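Local coordinates for protein pyridoxal kinase (Lactobacillus plantarum, PDB 3H74) that probably catalyses the ATP-dependent phosphorylation of pyridoxal to pyridoxal 5'-phosphate, as a member of the ribokinase clan, at residues V125-R129 / A146-G150; D136-T142 / A174-D180; V220-L224 / L235-W241. All coordinates share one frame; numbering follows the deposited sequence.

Overall arrangement
The three contacts follow the build of a ribokinase-like alpha/beta fold, in which helices flank a central, mostly parallel sheet. Interaction 2 lies deepest, its centre about 9 Å from that of the chain, and joins strand 137-138 to the edge strand 175-176. Along the chain it crosses with interaction 1, because helix 122-131 leads into strand 137-138, which leads into helix 142-149; their centres are 13 Å apart. Interaction 3 follows later, pairing helices 213-226 and 231-251. It touches interaction 2 directly through L139 on I221 and V177 on L235, and lies across the chain's centre from interaction 1, about 25 Å away between centres. Helical layers thus enclose the strands.

Interaction 1: V125-R129 / A146-G150; sequences VAAMR and ALLTG
R129 reaches from helix 122-131 to the last turn of helix 142-149 and holds two of its backbone carbonyls. Its NE gives L148 O a hydrogen bond of 2.8 Å that is close to straight (166°), with the oxygen lying near the guanidinium plane, at the edge. NH2 of R129 adds a weak bond to L147 O at 3.0 Å, bent to 125°. An extended chain from CG to NE carries the group across to the neighbouring helix, a span that suits arginine, with its long arm and several N-H donors.

Apolar groups flank this arm and probably help to position it. The methyl CG1 of V125, one turn earlier, lies 3.7 Å above the guanidinium plane, over its centre; the valine torsion that places CG1 anti to the backbone N (chi1 179°) also brings this methyl to 3.6 Å from L147 O. On the buried side, L148 CD2 sits 4.0 Å from R129 CG and equally far from CG of the selenomethionine M128, so one leucine branch meets both residues.

Further out, Q169 NE2 is a second donor to L148 O, while L110 and L116 pack on L147. G150 leaves the helix with positive phi, a conformation that glycine adopts without strain.

The contact joins the helices on either side of strand 137-138 in the chain. Carbonyls at a helix C-terminus are not, or only weakly, met by amides of a following turn and probably carry the negative end of the helix dipole, which the arginine's charge would favour.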
loop_
_atom_site.group_PDB
_atom_site.type_symbol
_atom_site.label_atom_id
_atom_site.label_comp_id
_atom_site.label_asym_id
_atom_site.label_seq_id
_atom_site.Cartn_x
_atom_site.Cartn_y
_atom_site.Cartn_z
ATOM N N VAL A 125 4.400 13.577 7.889
ATOM C CA VAL A 125 3.445 12.821 8.693
ATOM C C VAL A 125 2.103 13.554 8.768
ATOM O O VAL A 125 1.042 12.939 8.645
ATOM C CB VAL A 125 3.983 12.538 10.122
ATOM C CG1 VAL A 125 2.966 11.780 10.940
ATOM C CG2 VAL A 125 5.271 11.725 10.050
ATOM N N ALA A 126 2.153 14.870 8.970
ATOM C CA ALA A 126 0.938 15.672 9.029
ATOM C C ALA A 126 0.184 15.641 7.693
ATOM O O ALA A 126 -1.044 15.523 7.669
ATOM C CB ALA A 126 1.260 17.099 9.444
ATOM N N ALA A 127 0.920 15.733 6.587
ATOM C CA ALA A 127 0.302 15.625 5.269
ATOM C C ALA A 127 -0.366 14.254 5.071
ATOM O O ALA A 127 -1.452 14.158 4.500
ATOM C CB ALA A 127 1.323 15.890 4.181
HETATM N N MSE A 128 0.280 13.204 5.572
HETATM C CA MSE A 128 -0.263 11.855 5.473
HETATM C C MSE A 128 -1.557 11.719 6.282
HETATM O O MSE A 128 -2.508 11.073 5.843
HETATM C CB MSE A 128 0.765 10.836 5.946
HETATM C CG MSE A 128 0.340 9.403 5.673
HETATM SE SE MSE A 128 -0.070 9.028 3.798
HETATM C CE MSE A 128 1.562 9.707 3.003
ATOM N N ARG A 129 -1.605 12.355 7.457
ATOM C CA ARG A 129 -2.815 12.313 8.273
ATOM C C ARG A 129 -3.995 12.959 7.524
ATOM O O ARG A 129 -5.040 12.506 7.631
ATOM C CB ARG A 129 -2.597 13.035 9.632
ATOM C CG ARG A 129 -1.671 12.306 10.631
ATOM C CD ARG A 129 -1.613 13.046 11.962
ATOM N NE ARG A 129 -0.636 12.477 12.840
ATOM C CZ ARG A 129 0.398 13.110 13.309
ATOM N NH1 ARG A 129 0.598 14.369 13.034
ATOM N NH2 ARG A 129 1.209 12.505 14.094
ATOM N N ALA A 146 2.404 4.107 14.840
ATOM C CA ALA A 146 2.877 4.980 15.913
ATOM C C ALA A 146 3.088 6.415 15.431
ATOM O O ALA A 146 2.689 7.372 16.108
ATOM C CB ALA A 146 4.148 4.425 16.533
ATOM N N LEU A 147 3.711 6.583 14.266
ATOM C CA LEU A 147 3.901 7.922 13.711
ATOM C C LEU A 147 2.564 8.639 13.520
ATOM O O LEU A 147 2.424 9.815 13.858
ATOM C CB LEU A 147 4.673 7.876 12.395
ATOM C CG LEU A 147 6.167 7.602 12.531
ATOM C CD1 LEU A 147 6.688 7.147 11.177
ATOM C CD2 LEU A 147 6.947 8.815 13.041
ATOM N N LEU A 148 1.571 7.926 13.000
ATOM C CA LEU A 148 0.275 8.539 12.707
ATOM C C LEU A 148 -0.493 8.938 13.965
ATOM O O LEU A 148 -1.165 9.972 13.975
ATOM C CB LEU A 148 -0.585 7.633 11.825
ATOM C CG LEU A 148 -0.090 7.458 10.389
ATOM C CD1 LEU A 148 -0.864 6.332 9.722
ATOM C CD2 LEU A 148 -0.219 8.741 9.594
ATOM N N THR A 149 -0.390 8.139 15.020
ATOM C CA THR A 149 -1.059 8.474 16.287
ATOM C C THR A 149 -0.236 9.399 17.192
ATOM O O THR A 149 -0.784 9.983 18.134
ATOM C CB THR A 149 -1.426 7.228 17.104
ATOM O OG1 THR A 149 -0.231 6.530 17.459
ATOM C CG2 THR A 149 -2.365 6.310 16.332
ATOM N N GLY A 150 1.063 9.525 16.928
ATOM C CA GLY A 150 1.962 10.317 17.782
ATOM C C GLY A 150 2.629 9.547 18.914
ATOM O O GLY A 150 3.472 10.096 19.644
#

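Interaction 2: D136-T142 / A174-D180; sequences DVILPNT and AHAVITD. With SO4 (sulfate ion), chain B.
D180 receives T142 on both carboxylate oxygens: the hydroxyl OG1 of T142 donates to D180 OD1 at 2.7 Å, and the T142 amide N to D180 OD2 at 3.1 Å, nearly straight at 172°. Both oxygens are met on their syn sides, somewhat out of the carboxylate plane. With D180 CG between its backbone N and carbonyl carbon (chi1 62°), the carboxylate is directed at T142, at the start of helix 142-149. With an alanine here, the T142 hydroxyl and amide would probably lose these acceptors, and the threonine would be freer to turn.

The buried part is a parallel ladder. I138 N bonds to H175 O at 3.0 Å, and V177 N returns to I138 O at the same 3.0 Å. V137 CG1 meets V177 CG2 obliquely at 4.1 Å, and L139 CD2 lies alongside V177 CB; beta-branched and leucine side chains suit this face, which helices 213-226 and 231-251 cover. I138 and A176 point to the other face, where helix 159-167 packs on A176.

Helices 142-149 and 159-167 form the crossover between these neighbouring parallel strands, a beta-alpha-beta unit of the ribokinase-like fold. Beyond it the chain turns a corner at T179, whose N still bonds P140 O.

The more open side is polar. N141 caps helix 142-149, OD1 taking E144 N, while ND2 bonds G111 O and a sulfate oxygen, O2, at 2.9 Å. N141 and E144 fit the family's Asn-x-x-Glu motif, which in relatives helps position magnesium and phosphate; the sulfate, probably from the crystallisation liquor, may mimic a phosphate. At the far end, D136 OD1 accepts a hydrogen bond from L104 N and OD2 forms a salt bridge with K171 NZ.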
loop_
_atom_site.group_PDB
_atom_site.type_symbol
_atom_site.label_atom_id
_atom_site.label_comp_id
_atom_site.label_asym_id
_atom_site.label_seq_id
_atom_site.Cartn_x
_atom_site.Cartn_y
_atom_site.Cartn_z
ATOM N N ASP A 136 -11.061 4.361 3.082
ATOM C CA ASP A 136 -11.813 3.252 3.661
ATOM C C ASP A 136 -10.914 2.308 4.444
ATOM O O ASP A 136 -11.327 1.726 5.448
ATOM C CB ASP A 136 -12.537 2.484 2.558
ATOM C CG ASP A 136 -13.542 3.338 1.833
ATOM O OD1 ASP A 136 -13.351 3.628 0.639
ATOM O OD2 ASP A 136 -14.533 3.756 2.474
ATOM N N VAL A 137 -9.692 2.125 3.956
ATOM C CA VAL A 137 -8.733 1.219 4.569
ATOM C C VAL A 137 -7.365 1.875 4.504
ATOM O O VAL A 137 -6.984 2.404 3.458
ATOM C CB VAL A 137 -8.692 -0.153 3.832
ATOM C CG1 VAL A 137 -7.618 -1.053 4.424
ATOM C CG2 VAL A 137 -10.042 -0.853 3.924
ATOM N N ILE A 138 -6.634 1.848 5.615
ATOM C CA ILE A 138 -5.216 2.216 5.614
ATOM C C ILE A 138 -4.392 1.011 6.038
ATOM O O ILE A 138 -4.864 0.173 6.813
ATOM C CB ILE A 138 -4.905 3.463 6.489
ATOM C CG1 ILE A 138 -5.235 3.227 7.967
ATOM C CG2 ILE A 138 -5.661 4.665 5.969
ATOM C CD1 ILE A 138 -4.551 4.214 8.911
ATOM N N LEU A 139 -3.157 0.938 5.542
ATOM C CA LEU A 139 -2.299 -0.235 5.716
ATOM C C LEU A 139 -0.933 0.098 6.327
ATOM O O LEU A 139 0.107 -0.279 5.778
ATOM C CB LEU A 139 -2.111 -0.933 4.362
ATOM C CG LEU A 139 -3.384 -1.427 3.671
ATOM C CD1 LEU A 139 -3.078 -1.907 2.250
ATOM C CD2 LEU A 139 -4.062 -2.535 4.483
ATOM N N PRO A 140 -0.918 0.790 7.487
ATOM C CA PRO A 140 0.358 1.104 8.111
ATOM C C PRO A 140 1.065 -0.143 8.626
ATOM O O PRO A 140 0.413 -1.111 9.036
ATOM C CB PRO A 140 -0.056 1.971 9.307
ATOM C CG PRO A 140 -1.436 1.488 9.638
ATOM C CD PRO A 140 -2.055 1.287 8.295
ATOM N N ASN A 141 2.389 -0.105 8.625
ATOM C CA ASN A 141 3.155 -1.031 9.441
ATOM C C ASN A 141 3.201 -0.486 10.878
ATOM O O ASN A 141 2.567 0.532 11.186
ATOM C CB ASN A 141 4.547 -1.304 8.837
ATOM C CG ASN A 141 5.425 -0.066 8.783
ATOM O OD1 ASN A 141 5.287 0.841 9.600
ATOM N ND2 ASN A 141 6.352 -0.026 7.826
ATOM N N THR A 142 3.943 -1.158 11.748
ATOM C CA THR A 142 3.957 -0.822 13.170
ATOM C C THR A 142 4.627 0.534 13.429
ATOM O O THR A 142 4.218 1.275 14.325
ATOM C CB THR A 142 4.593 -1.980 13.981
ATOM O OG1 THR A 142 3.678 -3.081 14.015
ATOM C CG2 THR A 142 4.898 -1.575 15.400
ATOM N N ALA A 174 -14.493 3.391 8.538
ATOM C CA ALA A 174 -13.210 3.018 7.920
ATOM C C ALA A 174 -12.413 2.066 8.803
ATOM O O ALA A 174 -12.753 1.864 9.975
ATOM C CB ALA A 174 -12.404 4.257 7.610
ATOM N N HIS A 175 -11.349 1.488 8.248
ATOM C CA HIS A 175 -10.571 0.454 8.923
ATOM C C HIS A 175 -9.089 0.746 8.915
ATOM O O HIS A 175 -8.489 0.920 7.843
ATOM C CB HIS A 175 -10.779 -0.891 8.232
ATOM C CG HIS A 175 -12.211 -1.258 8.068
ATOM N ND1 HIS A 175 -12.975 -1.726 9.113
ATOM C CD2 HIS A 175 -13.030 -1.209 6.991
ATOM C CE1 HIS A 175 -14.205 -1.956 8.685
ATOM N NE2 HIS A 175 -14.265 -1.646 7.402
ATOM N N ALA A 176 -8.491 0.770 10.101
ATOM C CA ALA A 176 -7.045 0.797 10.239
ATOM C C ALA A 176 -6.551 -0.648 10.348
ATOM O O ALA A 176 -7.005 -1.413 11.202
ATOM C CB ALA A 176 -6.650 1.596 11.468
ATOM N N VAL A 177 -5.639 -1.028 9.463
ATOM C CA VAL A 177 -5.085 -2.373 9.461
ATOM C C VAL A 177 -3.570 -2.288 9.589
ATOM O O VAL A 177 -2.909 -1.751 8.693
ATOM C CB VAL A 177 -5.446 -3.118 8.150
ATOM C CG1 VAL A 177 -4.886 -4.531 8.169
ATOM C CG2 VAL A 177 -6.945 -3.129 7.918
ATOM N N ILE A 178 -3.010 -2.799 10.683
ATOM C CA ILE A 178 -1.555 -2.857 10.833
ATOM C C ILE A 178 -1.058 -4.155 10.203
ATOM O O ILE A 178 -1.582 -5.217 10.506
ATOM C CB ILE A 178 -1.109 -2.725 12.314
ATOM C CG1 ILE A 178 -1.571 -1.379 12.875
ATOM C CG2 ILE A 178 0.406 -2.864 12.430
ATOM C CD1 ILE A 178 -1.319 -1.199 14.372
ATOM N N THR A 179 -0.048 -4.069 9.336
ATOM C CA THR A 179 0.271 -5.171 8.403
ATOM C C THR A 179 1.441 -6.109 8.756
ATOM O O THR A 179 1.673 -7.099 8.056
ATOM C CB THR A 179 0.525 -4.623 6.981
ATOM O OG1 THR A 179 1.630 -3.717 7.024
ATOM C CG2 THR A 179 -0.723 -3.912 6.437
ATOM N N ASP A 180 2.163 -5.810 9.830
ATOM C CA ASP A 180 3.387 -6.549 10.170
ATOM C C ASP A 180 3.340 -7.094 11.591
ATOM O O ASP A 180 4.379 -7.258 12.245
ATOM C CB ASP A 180 4.616 -5.646 9.995
ATOM C CG ASP A 180 4.590 -4.425 10.914
ATOM O OD1 ASP A 180 3.573 -4.218 11.606
ATOM O OD2 ASP A 180 5.588 -3.674 10.948
HETATM S S SO4 B . 6.086 -2.226 4.537
HETATM O O1 SO4 B . 5.452 -0.956 4.182
HETATM O O2 SO4 B . 6.447 -2.230 5.955
HETATM O O3 SO4 B . 5.198 -3.346 4.227
HETATM O O4 SO4 B . 7.321 -2.373 3.759
#

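Interaction 3: V220-L224 / L235-W241; sequences VIAGL and LARANQW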
loop_
_atom_site.group_PDB
_atom_site.type_symbol
_atom_site.label_atom_id
_atom_site.label_comp_id
_atom_site.label_asym_id
_atom_site.label_seq_id
_atom_site.Cartn_x
_atom_site.Cartn_y
_atom_site.Cartn_z
ATOM N N VAL A 220 -3.122 -6.255 -3.736
ATOM C CA VAL A 220 -4.027 -7.396 -3.578
ATOM C C VAL A 220 -5.234 -7.041 -2.711
ATOM O O VAL A 220 -6.369 -7.360 -3.056
ATOM C CB VAL A 220 -3.285 -8.638 -3.039
ATOM C CG1 VAL A 220 -4.256 -9.718 -2.638
ATOM C CG2 VAL A 220 -2.310 -9.158 -4.087
ATOM N N ILE A 221 -4.980 -6.366 -1.599
ATOM C CA ILE A 221 -6.071 -5.956 -0.716
ATOM C C ILE A 221 -7.049 -5.018 -1.430
ATOM O O ILE A 221 -8.269 -5.239 -1.405
ATOM C CB ILE A 221 -5.522 -5.331 0.583
ATOM C CG1 ILE A 221 -4.868 -6.414 1.452
ATOM C CG2 ILE A 221 -6.621 -4.581 1.358
ATOM C CD1 ILE A 221 -4.119 -5.901 2.665
ATOM N N ALA A 222 -6.522 -3.995 -2.104
ATOM C CA ALA A 222 -7.375 -3.078 -2.845
ATOM C C ALA A 222 -8.153 -3.820 -3.920
ATOM O O ALA A 222 -9.352 -3.571 -4.095
ATOM C CB ALA A 222 -6.567 -1.952 -3.448
ATOM N N GLY A 223 -7.483 -4.722 -4.641
ATOM C CA GLY A 223 -8.130 -5.478 -5.704
ATOM C C GLY A 223 -9.263 -6.350 -5.201
ATOM O O GLY A 223 -10.330 -6.427 -5.820
ATOM N N LEU A 224 -9.047 -7.021 -4.077
ATOM C CA LEU A 224 -10.088 -7.881 -3.509
ATOM C C LEU A 224 -11.260 -7.076 -2.947
ATOM O O LEU A 224 -12.427 -7.418 -3.173
ATOM C CB LEU A 224 -9.506 -8.819 -2.450
ATOM C CG LEU A 224 -8.543 -9.887 -2.974
ATOM C CD1 LEU A 224 -7.813 -10.543 -1.814
ATOM C CD2 LEU A 224 -9.278 -10.939 -3.813
ATOM N N LEU A 235 -8.314 -9.961 3.960
ATOM C CA LEU A 235 -7.029 -9.947 4.649
ATOM C C LEU A 235 -6.446 -11.347 4.766
ATOM O O LEU A 235 -5.245 -11.530 4.597
ATOM C CB LEU A 235 -7.142 -9.274 6.018
ATOM C CG LEU A 235 -7.531 -7.797 5.989
ATOM C CD1 LEU A 235 -7.681 -7.273 7.409
ATOM C CD2 LEU A 235 -6.520 -6.951 5.196
ATOM N N ALA A 236 -7.300 -12.334 5.024
ATOM C CA ALA A 236 -6.851 -13.723 5.093
ATOM C C ALA A 236 -6.237 -14.156 3.756
ATOM O O ALA A 236 -5.127 -14.686 3.722
ATOM C CB ALA A 236 -7.996 -14.640 5.505
ATOM N N ARG A 237 -6.948 -13.903 2.660
ATOM C CA ARG A 237 -6.458 -14.292 1.340
ATOM C C ARG A 237 -5.194 -13.521 0.964
ATOM O O ARG A 237 -4.235 -14.108 0.440
ATOM C CB ARG A 237 -7.533 -14.100 0.277
ATOM C CG ARG A 237 -7.059 -14.369 -1.146
ATOM C CD ARG A 237 -8.230 -14.372 -2.098
ATOM N NE ARG A 237 -8.922 -15.652 -2.045
ATOM C CZ ARG A 237 -10.235 -15.827 -2.170
ATOM N NH1 ARG A 237 -10.737 -17.052 -2.109
ATOM N NH2 ARG A 237 -11.051 -14.792 -2.343
ATOM N N ALA A 238 -5.175 -12.216 1.234
ATOM C CA ALA A 238 -4.026 -11.392 0.873
ATOM C C ALA A 238 -2.766 -11.863 1.585
ATOM O O ALA A 238 -1.692 -11.937 0.986
ATOM C CB ALA A 238 -4.300 -9.932 1.167
ATOM N N ASN A 239 -2.899 -12.216 2.849
ATOM C CA ASN A 239 -1.735 -12.740 3.586
ATOM C C ASN A 239 -1.220 -14.078 3.038
ATOM O O ASN A 239 -0.059 -14.303 2.918
ATOM C CB ASN A 239 -2.086 -12.779 5.108
ATOM C CG ASN A 239 -1.984 -11.391 5.724
ATOM O OD1 ASN A 239 -0.955 -10.968 6.049
ATOM N ND2 ASN A 239 -3.042 -10.680 5.714
ATOM N N GLN A 240 -2.147 -14.932 2.688
ATOM C CA GLN A 240 -1.802 -16.207 2.116
ATOM C C GLN A 240 -1.101 -16.013 0.761
ATOM O O GLN A 240 -0.124 -16.628 0.483
ATOM C CB GLN A 240 -3.021 -17.118 1.913
ATOM C CG GLN A 240 -2.590 -18.326 1.010
ATOM C CD GLN A 240 -3.543 -19.532 1.022
ATOM O OE1 GLN A 240 -4.431 -19.616 0.158
ATOM N NE2 GLN A 240 -3.342 -20.446 1.961
ATOM N N TRP A 241 -1.645 -15.125 -0.048
ATOM C CA TRP A 241 -1.070 -14.873 -1.395
ATOM C C TRP A 241 0.319 -14.223 -1.308
ATOM O O TRP A 241 1.206 -14.569 -2.029
ATOM C CB TRP A 241 -2.075 -13.993 -2.161
ATOM C CG TRP A 241 -3.229 -14.757 -2.777
ATOM C CD1 TRP A 241 -3.491 -16.064 -2.671
ATOM C CD2 TRP A 241 -4.197 -14.213 -3.660
ATOM N NE1 TRP A 241 -4.581 -16.381 -3.435
ATOM C CE2 TRP A 241 -5.019 -15.258 -4.060
ATOM C CE3 TRP A 241 -4.427 -12.951 -4.175
ATOM C CZ2 TRP A 241 -6.104 -15.067 -4.936
ATOM C CZ3 TRP A 241 -5.507 -12.770 -5.068
ATOM C CH2 TRP A 241 -6.312 -13.831 -5.406
#
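The carbonyl oxygen of L235, a residue whose side chain packs on I221, is gripped twice by N239: ND2 donates at 2.6 Å and the backbone N at 3.0 Å, from opposite faces of the carbonyl plane. The ND2 bond fixes the turn of the side-chain amide of this buried asparagine, a residue small enough to fold back onto its own helix; the backbone N makes the ordinary helical bond.

Across the contact no hydrogen bond forms; the touching groups are aliphatic carbons and the tryptophan ring. I221 CD1 meets L235 CD2 at 3.6 Å, and I221 CG1 rests equally close to the CB of A238. V220 approaches the same alanine from its CG1, which also touches W241 CE3 at 3.6 Å. Alanine suits this place because its lone methyl admits both neighbours.

Helices 213-226 and 231-251 form a roughly antiparallel helical hairpin, the axes of the short segments 9.4 Å apart and 142° between directions. They cover one face of the central sheet, L225 touching V137 and L231 touching H175.

The side chains of L224 and R237 cross at about a right angle, L224 CD1 3.9 Å from R237 CD. The arginine's CG sits over the centre of one face of the W241 ring, 3.7 Å above it, while helix 264-274 packs on W241 through L266, A269 and I270.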